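Local structure of HD domain-containing protein (Aquifex aeolicus, 2HEK) at residues A[25-30]-A[116-121]; A[110-115]-A[247-252]. The protein is of unknown function but binds zinc and GDP at well-separated sites and, as an HD-domain protein, may hydrolyse dGTP. All blocks are in the same frame, centred on the assembly; numbering follows the deposited sequence.

Contact 1: residues A[25-30]-A[116-121]; sequences SFPFQR and TEIYEI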
ATOM      1  N   SER A  25      -7.126 -17.721  28.389  1.00 37.68           N
ATOM      2  CA  SER A  25      -7.995 -18.867  28.811  1.00 34.05           C
ATOM      3  C   SER A  25      -8.168 -19.872  27.699  1.00 35.91           C
ATOM      4  O   SER A  25      -8.046 -19.526  26.511  1.00 35.96           O
ATOM      5  CB  SER A  25      -9.355 -18.362  29.275  1.00 36.12           C
ATOM      6  OG  SER A  25     -10.095 -17.873  28.171  1.00 35.77           O
ATOM      7  N   PHE A  26      -8.438 -21.126  28.060  1.00 35.21           N
ATOM      8  CA  PHE A  26      -8.633 -22.187  27.088  1.00 41.22           C
ATOM      9  C   PHE A  26      -9.770 -21.932  26.072  1.00 39.36           C
ATOM     10  O   PHE A  26      -9.600 -22.216  24.899  1.00 36.07           O
ATOM     11  CB  PHE A  26      -8.824 -23.543  27.798  1.00 52.73           C
ATOM     12  CG  PHE A  26      -9.276 -24.657  26.890  1.00 54.39           C
ATOM     13  CD1 PHE A  26      -8.352 -25.566  26.366  1.00 59.48           C
ATOM     14  CD2 PHE A  26     -10.621 -24.821  26.579  1.00 58.32           C
ATOM     15  CE1 PHE A  26      -8.770 -26.616  25.524  1.00 61.22           C
ATOM     16  CE2 PHE A  26     -11.051 -25.855  25.726  1.00 61.00           C
ATOM     17  CZ  PHE A  26     -10.128 -26.750  25.198  1.00 57.13           C
ATOM     18  N   PRO A  27     -10.951 -21.441  26.511  1.00 39.86           N
ATOM     19  CA  PRO A  27     -11.988 -21.199  25.473  1.00 37.63           C
ATOM     20  C   PRO A  27     -11.598 -20.124  24.429  1.00 34.35           C
ATOM     21  O   PRO A  27     -12.043 -20.194  23.277  1.00 33.01           O
ATOM     22  CB  PRO A  27     -13.195 -20.729  26.285  1.00 38.11           C
ATOM     23  CG  PRO A  27     -12.948 -21.309  27.694  1.00 39.52           C
ATOM     24  CD  PRO A  27     -11.459 -21.156  27.868  1.00 40.31           C
ATOM     25  N   PHE A  28     -10.781 -19.153  24.817  1.00 30.24           N
ATOM     26  CA  PHE A  28     -10.301 -18.180  23.837  1.00 31.79           C
ATOM     27  C   PHE A  28      -9.194 -18.790  22.968  1.00 32.64           C
ATOM     28  O   PHE A  28      -9.181 -18.609  21.740  1.00 31.60           O
ATOM     29  CB  PHE A  28      -9.864 -16.857  24.484  1.00 29.54           C
ATOM     30  CG  PHE A  28      -9.693 -15.733  23.496  1.00 31.43           C
ATOM     31  CD1 PHE A  28     -10.745 -14.842  23.245  1.00 32.76           C
ATOM     32  CD2 PHE A  28      -8.496 -15.552  22.818  1.00 29.99           C
ATOM     33  CE1 PHE A  28     -10.609 -13.818  22.307  1.00 32.95           C
ATOM     34  CE2 PHE A  28      -8.334 -14.490  21.897  1.00 30.17           C
ATOM     35  CZ  PHE A  28      -9.390 -13.629  21.644  1.00 29.81           C
ATOM     36  N   GLN A  29      -8.296 -19.552  23.572  1.00 31.68           N
ATOM     37  CA  GLN A  29      -7.214 -20.167  22.776  1.00 34.02           C
ATOM     38  C   GLN A  29      -7.749 -21.149  21.715  1.00 34.69           C
ATOM     39  O   GLN A  29      -7.178 -21.277  20.632  1.00 33.12           O
ATOM     40  CB  GLN A  29      -6.161 -20.849  23.677  1.00 32.70           C
ATOM     41  CG  GLN A  29      -5.373 -19.872  24.500  1.00 33.51           C
ATOM     42  CD  GLN A  29      -4.312 -19.125  23.680  1.00 34.92           C
ATOM     43  OE1 GLN A  29      -3.709 -19.697  22.786  1.00 37.78           O
ATOM     44  NE2 GLN A  29      -4.079 -17.866  23.997  1.00 32.29           N
ATOM     45  N   ARG A  30      -8.858 -21.823  22.017  1.00 33.29           N
ATOM     46  CA  ARG A  30      -9.573 -22.651  21.047  1.00 32.88           C
ATOM     47  C   ARG A  30      -9.775 -21.936  19.690  1.00 32.05           C
ATOM     48  O   ARG A  30      -9.764 -22.559  18.594  1.00 29.28           O
ATOM     49  CB  ARG A  30     -10.965 -23.012  21.639  1.00 33.71           C
ATOM     50  CG  ARG A  30     -11.872 -23.782  20.677  1.00 37.20           C
ATOM     51  CD  ARG A  30     -13.275 -24.086  21.260  1.00 34.82           C
ATOM     52  NE  ARG A  30     -14.104 -24.501  20.148  1.00 39.60           N
ATOM     53  CZ  ARG A  30     -14.838 -23.667  19.400  1.00 41.42           C
ATOM     54  NH1 ARG A  30     -14.936 -22.377  19.696  1.00 40.22           N
ATOM     55  NH2 ARG A  30     -15.516 -24.143  18.373  1.00 42.47           N
ATOM     56  N   THR A 116     -17.637 -21.566  31.825  1.00 39.21           N
ATOM     57  CA  THR A 116     -16.200 -21.868  31.831  1.00 34.82           C
ATOM     58  C   THR A 116     -15.467 -20.860  32.708  1.00 37.73           C
ATOM     59  O   THR A 116     -16.105 -19.960  33.275  1.00 36.03           O
ATOM     60  CB  THR A 116     -15.607 -21.802  30.388  1.00 35.50           C
ATOM     61  OG1 THR A 116     -15.697 -20.456  29.911  1.00 34.57           O
ATOM     62  CG2 THR A 116     -16.349 -22.756  29.427  1.00 35.90           C
ATOM     63  N   GLU A 117     -14.134 -20.959  32.784  1.00 38.55           N
ATOM     64  CA  GLU A 117     -13.306 -19.981  33.510  1.00 38.34           C
ATOM     65  C   GLU A 117     -13.534 -18.540  33.069  1.00 35.48           C
ATOM     66  O   GLU A 117     -13.217 -17.623  33.813  1.00 36.10           O
ATOM     67  CB  GLU A 117     -11.799 -20.329  33.425  1.00 41.90           C
ATOM     68  CG  GLU A 117     -11.270 -20.563  31.993  1.00 44.50           C
ATOM     69  CD  GLU A 117      -9.736 -20.801  31.907  1.00 49.18           C
ATOM     70  OE1 GLU A 117      -8.975 -20.167  32.704  1.00 54.59           O
ATOM     71  OE2 GLU A 117      -9.294 -21.615  31.041  1.00 47.86           O
ATOM     72  N   ILE A 118     -14.050 -18.321  31.848  1.00 35.24           N
ATOM     73  CA  ILE A 118     -14.351 -16.944  31.401  1.00 34.74           C
ATOM     74  C   ILE A 118     -15.180 -16.200  32.460  1.00 32.65           C
ATOM     75  O   ILE A 118     -14.891 -15.063  32.795  1.00 33.33           O
ATOM     76  CB  ILE A 118     -15.089 -16.905  30.025  1.00 33.39           C
ATOM     77  CG1 ILE A 118     -14.223 -17.518  28.914  1.00 36.15           C
ATOM     78  CG2 ILE A 118     -15.541 -15.484  29.654  1.00 30.72           C
ATOM     79  CD1 ILE A 118     -12.956 -16.775  28.663  1.00 38.46           C
ATOM     80  N   TYR A 119     -16.208 -16.841  33.006  1.00 36.10           N
ATOM     81  CA  TYR A 119     -17.046 -16.139  34.001  1.00 34.21           C
ATOM     82  C   TYR A 119     -16.233 -15.616  35.203  1.00 34.43           C
ATOM     83  O   TYR A 119     -16.308 -14.416  35.591  1.00 30.28           O
ATOM     84  CB  TYR A 119     -18.185 -17.057  34.483  1.00 38.45           C
ATOM     85  CG  TYR A 119     -19.237 -16.238  35.205  1.00 34.90           C
ATOM     86  CD1 TYR A 119     -20.116 -15.406  34.489  1.00 35.15           C
ATOM     87  CD2 TYR A 119     -19.324 -16.255  36.596  1.00 38.89           C
ATOM     88  CE1 TYR A 119     -21.086 -14.624  35.144  1.00 35.27           C
ATOM     89  CE2 TYR A 119     -20.293 -15.478  37.277  1.00 39.28           C
ATOM     90  CZ  TYR A 119     -21.156 -14.668  36.532  1.00 36.34           C
ATOM     91  OH  TYR A 119     -22.073 -13.880  37.165  1.00 38.09           O
ATOM     92  N   GLU A 120     -15.439 -16.505  35.802  1.00 36.01           N
ATOM     93  CA  GLU A 120     -14.602 -16.136  36.950  1.00 38.42           C
ATOM     94  C   GLU A 120     -13.648 -15.023  36.581  1.00 38.08           C
ATOM     95  O   GLU A 120     -13.392 -14.089  37.367  1.00 35.64           O
ATOM     96  CB  GLU A 120     -13.819 -17.352  37.437  1.00 47.69           C
ATOM     97  CG  GLU A 120     -14.577 -18.195  38.448  1.00 58.12           C
ATOM     98  CD  GLU A 120     -15.685 -19.048  37.829  1.00 65.25           C
ATOM     99  OE1 GLU A 120     -16.640 -19.372  38.575  1.00 69.58           O
ATOM    100  OE2 GLU A 120     -15.615 -19.399  36.610  1.00 70.71           O
ATOM    101  N   ILE A 121     -13.114 -15.098  35.368  1.00 37.44           N
ATOM    102  CA  ILE A 121     -12.204 -14.051  34.930  1.00 32.66           C
ATOM    103  C   ILE A 121     -12.931 -12.709  34.875  1.00 31.31           C
ATOM    104  O   ILE A 121     -12.447 -11.699  35.425  1.00 29.04           O
ATOM    105  CB  ILE A 121     -11.522 -14.416  33.553  1.00 32.86           C
ATOM    106  CG1 ILE A 121     -10.607 -15.632  33.726  1.00 32.98           C
ATOM    107  CG2 ILE A 121     -10.750 -13.189  33.026  1.00 31.83           C
ATOM    108  CD1 ILE A 121     -10.229 -16.380  32.396  1.00 32.31           C
TER
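Glu-117 reaches Ser-25 and Phe-26 because its CG sits between the backbone N and the carbonyl carbon (chi1 52°) and the chain runs extended beyond it. Ser-25 OG takes the same kind of position (chi1 70°). Glu-117 OE2 accepts a hydrogen bond from Phe-26 N at 3.1 Å. The N-H points well at the oxygen, with an angle of 162°, but comes from above the carboxylate plane. Ser-25 CB packs on Glu-117 CD at 3.6 Å. Ser-25 CB also touches Ile-121 CD1 at 3.8 Å. The contact joins the starts of two helices, 26-29, which carries the GDP-pocket residue Gln-29, and 117-123 of the HD domain. Ser-25 is the N-cap residue of helix 26-29, so the acidic side chain binds a backbone N-H in the first turn of that helix. Thr-116 is the N-cap of helix 117-123. Its OG1 receives a weak capping bond from Ile-118 N and is also hydrogen-bonded to Val-112 O. Pro-27 and Thr-116 pass in opposite directions, with Pro-27 CG 3.6 Å from Thr-116 OG1. Ile-118 CD1 comes to 3.1 Å from Ser-25 OG, a tight approach without a bond. That buried hydroxyl is hydrogen-bonded to Leu-22 O, in helix 17-23. Ile-118 and Ile-121 both touch Leu-22 as well.

Contact 2: residues A[110-115]-A[247-252]; sequences ERVIKE and TDINNF
Val-112 and Ile-249 mark the nearest backbone approach, with their CA atoms 7.2 Å apart, where helix 108-115 meets the turn leading into helix 250-253. Ile-249 is the main side chain on its side and points at the helix. Its torsions (chi1 -166°, chi2 71°) carry CD1 to Arg-111. Ile-249 CD1 lies 3.7 Å from Arg-111 CB. The same methyl lies over one face of the Arg-111 guanidinium, offset toward the rim, and the two side chains pass in opposite directions. Glu-115, one helical turn on from Arg-111, holds the guanidinium side-on through a two-bond salt bridge. Arg-111 NE donates to Glu-115 OE2 at 2.9 Å, on the syn side but tilted out of the carboxylate plane. Glu-115 OE1 accepts from Arg-111 NH2 with its syn lone pair. Both oxygens stay near the guanidinium plane, so the pair should limit rotation of the arginine head. The contact joins a helix of the HD domain to the HD-associated region, and the arginine spans the join. At the guanidinium edge Arg-111 NH2 makes a weak, bent hydrogen bond to Thr-247 O (3.0 Å, 129°). NH1 binds Phe-246 O and forms a salt bridge with Glu-102. A water links Glu-115 OE1 to Ile-249 N, donating to the carboxylate and accepting from the amide. Asp-248 OD1 accepts a weak capping bond from Asn-250 N. On the apolar side, Val-112 CG2 touches Phe-252 CE2 at 3.8 Å, and their side chains cross at about a right angle. The Phe-252 ring also stacks on that of Phe-108.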
ATOM      1  N   GLU A 110     -23.078 -17.381  24.968  1.00 34.38           N
ATOM      2  CA  GLU A 110     -23.529 -17.169  26.339  1.00 36.84           C
ATOM      3  C   GLU A 110     -23.102 -18.337  27.205  1.00 33.85           C
ATOM      4  O   GLU A 110     -22.595 -18.110  28.296  1.00 34.32           O
ATOM      5  CB  GLU A 110     -25.066 -16.926  26.451  1.00 33.05           C
ATOM      6  CG  GLU A 110     -25.550 -16.781  27.930  1.00 38.03           C
ATOM      7  CD  GLU A 110     -27.039 -16.380  28.028  1.00 39.26           C
ATOM      8  OE1 GLU A 110     -27.700 -16.376  26.989  1.00 45.34           O
ATOM      9  OE2 GLU A 110     -27.544 -16.062  29.127  1.00 45.27           O
ATOM     10  N   ARG A 111     -23.249 -19.576  26.734  1.00 33.38           N
ATOM     11  CA  ARG A 111     -22.853 -20.744  27.497  1.00 37.56           C
ATOM     12  C   ARG A 111     -21.363 -20.776  27.836  1.00 38.34           C
ATOM     13  O   ARG A 111     -20.993 -21.091  28.965  1.00 39.54           O
ATOM     14  CB  ARG A 111     -23.245 -22.021  26.726  1.00 40.23           C
ATOM     15  CG  ARG A 111     -24.742 -22.236  26.614  1.00 42.39           C
ATOM     16  CD  ARG A 111     -25.077 -23.673  26.273  1.00 44.51           C
ATOM     17  NE  ARG A 111     -24.537 -24.599  27.269  1.00 44.95           N
ATOM     18  CZ  ARG A 111     -24.401 -25.905  27.074  1.00 43.42           C
ATOM     19  NH1 ARG A 111     -24.780 -26.438  25.918  1.00 43.16           N
ATOM     20  NH2 ARG A 111     -23.909 -26.668  28.031  1.00 42.43           N
ATOM     21  N   VAL A 112     -20.523 -20.447  26.862  1.00 35.82           N
ATOM     22  CA  VAL A 112     -19.062 -20.444  27.060  1.00 34.55           C
ATOM     23  C   VAL A 112     -18.667 -19.353  28.098  1.00 34.28           C
ATOM     24  O   VAL A 112     -17.837 -19.570  28.972  1.00 37.26           O
ATOM     25  CB  VAL A 112     -18.279 -20.327  25.723  1.00 32.97           C
ATOM     26  CG1 VAL A 112     -16.793 -20.133  25.973  1.00 31.67           C
ATOM     27  CG2 VAL A 112     -18.502 -21.566  24.863  1.00 32.74           C
ATOM     28  N   ILE A 113     -19.290 -18.181  27.986  1.00 30.46           N
ATOM     29  CA  ILE A 113     -19.018 -17.104  28.949  1.00 32.89           C
ATOM     30  C   ILE A 113     -19.442 -17.488  30.376  1.00 37.92           C
ATOM     31  O   ILE A 113     -18.741 -17.144  31.332  1.00 39.39           O
ATOM     32  CB  ILE A 113     -19.734 -15.823  28.525  1.00 31.92           C
ATOM     33  CG1 ILE A 113     -19.072 -15.215  27.284  1.00 33.32           C
ATOM     34  CG2 ILE A 113     -19.738 -14.800  29.656  1.00 30.17           C
ATOM     35  CD1 ILE A 113     -19.960 -14.253  26.525  1.00 32.14           C
ATOM     36  N   LYS A 114     -20.569 -18.184  30.519  1.00 38.41           N
ATOM     37  CA  LYS A 114     -21.130 -18.458  31.845  1.00 38.59           C
ATOM     38  C   LYS A 114     -20.663 -19.764  32.478  1.00 42.54           C
ATOM     39  O   LYS A 114     -20.579 -19.850  33.716  1.00 44.84           O
ATOM     40  CB  LYS A 114     -22.648 -18.407  31.775  1.00 37.59           C
ATOM     41  CG  LYS A 114     -23.171 -16.960  31.680  1.00 38.17           C
ATOM     42  CD  LYS A 114     -24.695 -16.928  31.568  1.00 43.15           C
ATOM     43  CE  LYS A 114     -25.216 -15.496  31.684  1.00 43.85           C
ATOM     44  NZ  LYS A 114     -26.723 -15.430  31.546  1.00 44.22           N
ATOM     45  N   GLU A 115     -20.330 -20.756  31.645  1.00 41.11           N
ATOM     46  CA  GLU A 115     -20.032 -22.117  32.104  1.00 42.27           C
ATOM     47  C   GLU A 115     -18.544 -22.516  32.094  1.00 43.71           C
ATOM     48  O   GLU A 115     -18.221 -23.689  32.335  1.00 46.98           O
ATOM     49  CB  GLU A 115     -20.861 -23.145  31.308  1.00 42.54           C
ATOM     50  CG  GLU A 115     -22.396 -22.909  31.330  1.00 42.78           C
ATOM     51  CD  GLU A 115     -23.185 -23.846  30.413  1.00 43.75           C
ATOM     52  OE1 GLU A 115     -22.746 -24.986  30.129  1.00 47.43           O
ATOM     53  OE2 GLU A 115     -24.277 -23.445  29.969  1.00 47.87           O
ATOM     54  N   THR A 247     -24.944 -30.978  26.492  1.00 67.82           N
ATOM     55  CA  THR A 247     -25.185 -30.591  27.884  1.00 65.45           C
ATOM     56  C   THR A 247     -23.866 -30.301  28.612  1.00 60.99           C
ATOM     57  O   THR A 247     -23.792 -29.351  29.391  1.00 60.35           O
ATOM     58  CB  THR A 247     -26.098 -31.591  28.685  1.00 67.61           C
ATOM     59  OG1 THR A 247     -25.517 -32.899  28.711  1.00 67.86           O
ATOM     60  CG2 THR A 247     -27.504 -31.662  28.066  1.00 69.73           C
ATOM     61  N   ASP A 248     -22.834 -31.104  28.349  1.00 58.06           N
ATOM     62  CA  ASP A 248     -21.474 -30.780  28.801  1.00 57.89           C
ATOM     63  C   ASP A 248     -20.796 -29.826  27.779  1.00 55.86           C
ATOM     64  O   ASP A 248     -20.616 -30.190  26.611  1.00 51.34           O
ATOM     65  CB  ASP A 248     -20.640 -32.051  28.964  1.00 60.09           C
ATOM     66  CG  ASP A 248     -19.301 -31.798  29.646  1.00 64.16           C
ATOM     67  OD1 ASP A 248     -19.065 -30.670  30.138  1.00 66.60           O
ATOM     68  OD2 ASP A 248     -18.470 -32.734  29.701  1.00 65.87           O
ATOM     69  N   ILE A 249     -20.440 -28.621  28.236  1.00 54.53           N
ATOM     70  CA  ILE A 249     -19.871 -27.559  27.371  1.00 52.71           C
ATOM     71  C   ILE A 249     -18.517 -27.948  26.766  1.00 54.10           C
ATOM     72  O   ILE A 249     -18.122 -27.415  25.720  1.00 53.51           O
ATOM     73  CB  ILE A 249     -19.786 -26.176  28.105  1.00 50.82           C
ATOM     74  CG1 ILE A 249     -19.540 -25.012  27.126  1.00 48.53           C
ATOM     75  CG2 ILE A 249     -18.738 -26.189  29.218  1.00 51.67           C
ATOM     76  CD1 ILE A 249     -20.706 -24.683  26.266  1.00 46.69           C
ATOM     77  N   ASN A 250     -17.818 -28.876  27.421  1.00 53.99           N
ATOM     78  CA  ASN A 250     -16.548 -29.383  26.926  1.00 55.28           C
ATOM     79  C   ASN A 250     -16.672 -30.130  25.606  1.00 55.25           C
ATOM     80  O   ASN A 250     -15.704 -30.202  24.844  1.00 55.37           O
ATOM     81  CB  ASN A 250     -15.863 -30.260  27.968  1.00 55.89           C
ATOM     82  CG  ASN A 250     -15.414 -29.478  29.175  1.00 58.69           C
ATOM     83  OD1 ASN A 250     -15.043 -28.298  29.078  1.00 58.59           O
ATOM     84  ND2 ASN A 250     -15.453 -30.125  30.337  1.00 61.79           N
ATOM     85  N   ASN A 251     -17.855 -30.673  25.328  1.00 54.65           N
ATOM     86  CA  ASN A 251     -18.098 -31.336  24.046  1.00 56.85           C
ATOM     87  C   ASN A 251     -18.261 -30.323  22.919  1.00 54.87           C
ATOM     88  O   ASN A 251     -18.071 -30.651  21.749  1.00 55.18           O
ATOM     89  CB  ASN A 251     -19.322 -32.250  24.111  1.00 60.77           C
ATOM     90  CG  ASN A 251     -19.042 -33.555  24.838  1.00 65.06           C
ATOM     91  OD1 ASN A 251     -17.947 -34.111  24.746  1.00 66.19           O
ATOM     92  ND2 ASN A 251     -20.034 -34.047  25.572  1.00 66.17           N
ATOM     93  N   PHE A 252     -18.658 -29.102  23.267  1.00 52.26           N
ATOM     94  CA  PHE A 252     -18.616 -28.024  22.292  1.00 47.45           C
ATOM     95  C   PHE A 252     -17.168 -27.552  22.149  1.00 45.10           C
ATOM     96  O   PHE A 252     -16.668 -27.492  21.046  1.00 45.32           O
ATOM     97  CB  PHE A 252     -19.534 -26.864  22.667  1.00 46.63           C
ATOM     98  CG  PHE A 252     -19.280 -25.635  21.855  1.00 45.08           C
ATOM     99  CD1 PHE A 252     -19.786 -25.529  20.565  1.00 45.59           C
ATOM    100  CD2 PHE A 252     -18.484 -24.618  22.353  1.00 45.26           C
ATOM    101  CE1 PHE A 252     -19.520 -24.407  19.787  1.00 45.04           C
ATOM    102  CE2 PHE A 252     -18.206 -23.494  21.579  1.00 45.34           C
ATOM    103  CZ  PHE A 252     -18.726 -23.390  20.300  1.00 45.15           C
TER
HETATM  104  O   HOH W   1     -21.152 -27.479  31.221  1.00 59.51           O

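The centres of contacts 1 and 2 lie 10 Å apart, and helices 108-115 and 117-123 follow each other in the chain. Pro-27 CB of contact 1 packs on Val-112 CG1 of contact 2 at 3.7 Å. Arg-30 NH2 lies 3.8 Å from Phe-252 CZ, so segment 25-30 also meets segment 247-252. Segment 25-30 contributes Gln-29 to a GDP pocket, its NE2 hydrogen-bonded to GDP O6, and the side chain of Ser-25 is about 10 Å from the nucleotide. Contact 2 lies toward the metal site: the side chain of Phe-252 is about 9 Å from that of the zinc ligand Asp-85 and about 13 Å from the zinc ion.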